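Local coordinates for probable 2-hydroxyhepta-2,4-diene-1,7-dioate isomerase (Thermus thermophilus, PDB 2DFU), which probably isomerises 2-hydroxyhepta-2,4-diene-1,7-dioate as a metal-binding member of the fumarylacetoacetate hydrolase family, at residues I50-R55 with F79-N84. Sequence-based numbering, arbitrary orientation.
Sequences IVCVGR and FLKGPN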
# COMPACT_ATOMS: atom_id res chain seq x y z
N ILE A 50 -3.31 -2.77 2.19
CA ILE A 50 -4.69 -2.99 2.60
C ILE A 50 -5.59 -2.98 1.38
O ILE A 50 -5.73 -1.95 0.72
CB ILE A 50 -5.12 -1.90 3.60
CG1 ILE A 50 -4.23 -1.98 4.85
CG2 ILE A 50 -6.59 -2.06 3.98
CD1 ILE A 50 -4.06 -0.67 5.57
N VAL A 51 -6.18 -4.13 1.07
CA VAL A 51 -7.06 -4.26 -0.09
C VAL A 51 -8.52 -4.19 0.34
O VAL A 51 -8.94 -4.90 1.26
CB VAL A 51 -6.79 -5.60 -0.82
CG1 VAL A 51 -7.56 -5.65 -2.12
CG2 VAL A 51 -5.30 -5.77 -1.08
N CYS A 52 -9.30 -3.34 -0.31
CA CYS A 52 -10.69 -3.18 0.08
C CYS A 52 -11.70 -3.46 -1.02
O CYS A 52 -11.45 -3.18 -2.19
CB CYS A 52 -10.91 -1.77 0.61
SG CYS A 52 -9.53 -1.15 1.59
N VAL A 53 -12.84 -4.00 -0.62
CA VAL A 53 -13.91 -4.33 -1.55
C VAL A 53 -14.92 -3.20 -1.61
O VAL A 53 -15.14 -2.49 -0.63
CB VAL A 53 -14.65 -5.62 -1.14
CG1 VAL A 53 -15.85 -5.87 -2.04
CG2 VAL A 53 -13.69 -6.81 -1.22
N GLY A 54 -15.52 -3.01 -2.78
CA GLY A 54 -16.52 -1.97 -2.93
C GLY A 54 -17.87 -2.52 -2.49
O GLY A 54 -18.00 -3.10 -1.41
N ARG A 55 -18.88 -2.34 -3.33
CA ARG A 55 -20.22 -2.83 -3.04
C ARG A 55 -20.15 -4.33 -2.76
O ARG A 55 -19.57 -5.07 -3.55
CB ARG A 55 -21.13 -2.55 -4.24
CG ARG A 55 -22.57 -2.95 -4.07
CD ARG A 55 -23.34 -2.63 -5.34
NE ARG A 55 -24.74 -3.03 -5.28
CZ ARG A 55 -25.56 -2.98 -6.32
NH1 ARG A 55 -25.13 -2.55 -7.50
NH2 ARG A 55 -26.83 -3.37 -6.19
N PHE A 79 -10.07 -1.52 -4.14
CA PHE A 79 -9.31 -0.29 -3.99
C PHE A 79 -8.33 -0.47 -2.85
O PHE A 79 -8.52 -1.33 -1.98
CB PHE A 79 -10.22 0.94 -3.77
CG PHE A 79 -11.04 0.89 -2.51
CD1 PHE A 79 -12.30 0.30 -2.51
CD2 PHE A 79 -10.58 1.49 -1.34
CE1 PHE A 79 -13.09 0.31 -1.36
CE2 PHE A 79 -11.36 1.50 -0.19
CZ PHE A 79 -12.62 0.92 -0.20
N LEU A 80 -7.26 0.32 -2.86
CA LEU A 80 -6.22 0.22 -1.84
C LEU A 80 -6.20 1.35 -0.83
O LEU A 80 -6.69 2.45 -1.09
CB LEU A 80 -4.84 0.16 -2.51
CG LEU A 80 -4.59 -0.93 -3.55
CD1 LEU A 80 -3.32 -0.60 -4.33
CD2 LEU A 80 -4.47 -2.30 -2.87
N LYS A 81 -5.62 1.06 0.32
CA LYS A 81 -5.43 2.04 1.38
C LYS A 81 -3.99 1.81 1.82
O LYS A 81 -3.52 0.67 1.86
CB LYS A 81 -6.39 1.78 2.55
CG LYS A 81 -7.82 2.26 2.31
CD LYS A 81 -8.79 1.68 3.34
CE LYS A 81 -9.21 2.69 4.40
NZ LYS A 81 -10.28 3.63 3.94
N GLY A 82 -3.27 2.89 2.11
CA GLY A 82 -1.91 2.72 2.56
C GLY A 82 -1.91 2.51 4.06
O GLY A 82 -2.91 2.81 4.71
N PRO A 83 -0.83 1.96 4.64
CA PRO A 83 -0.76 1.73 6.08
C PRO A 83 -0.95 3.02 6.89
O PRO A 83 -1.31 2.97 8.06
CB PRO A 83 0.63 1.13 6.27
CG PRO A 83 0.81 0.36 4.99
CD PRO A 83 0.32 1.34 3.95
N ASN A 84 -0.70 4.17 6.26
CA ASN A 84 -0.85 5.45 6.95
C ASN A 84 -2.30 5.68 7.39
O ASN A 84 -2.56 6.49 8.29
CB ASN A 84 -0.43 6.59 6.02
CG ASN A 84 -1.31 6.69 4.78
OD1 ASN A 84 -1.27 5.82 3.91
ND2 ASN A 84 -2.12 7.74 4.70
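Cys52 and Phe79 face each other as a hydrogen-bonded pair in a short antiparallel strand pairing, 50-53 against 78-81, buried within the fumarylacetoacetate hydrolase-type domain. Their backbones exchange two bonds: Cys52 N donates to Phe79 O over 2.7 Å, almost in line with the carbonyl, and Phe79 N returns to Cys52 O at 2.9 Å. Farther along, Lys81 N reaches Ile50 O at 3.0 Å, whereas the return bond from Ile50 N to Lys81 O is long and weak.

Ile50, Cys52, Phe79 and Lys81 share one face of the pairing. Phe79 CG sits between its own backbone N and carbonyl carbon (chi1 62°), a placement that turns the ring back across the pairing, one face against Cys52 CB. Cys52 CB lies 3.4 Å from the centroid of the Phe79 ring in a CH-pi contact; Cys52 SG, oblique to that ring, meets Lys81 CD at 3.4 Å. An alanine in place of Phe79 would probably open a gap beside Cys52 CB and deprive Trp158 of its edge-to-face partner. Lys81 CB lies 4.0 Å from Ile50 CB, before the bent lysine chain carries NZ away to a salt bridge with Asp145 and a hydrogen bond to Lys162 O. On the reverse face the Val51 and Leu80 side chains lie side by side, CG2 of Val51 4.0 Å from CD2 of Leu80; Val159 of the second subunit packs on Leu80. Strand 50-53 thus has an antiparallel neighbour, 78-81, and a parallel one, 224-226, a mixed pairing in the strand-rich fumarylacetoacetate hydrolase-type fold.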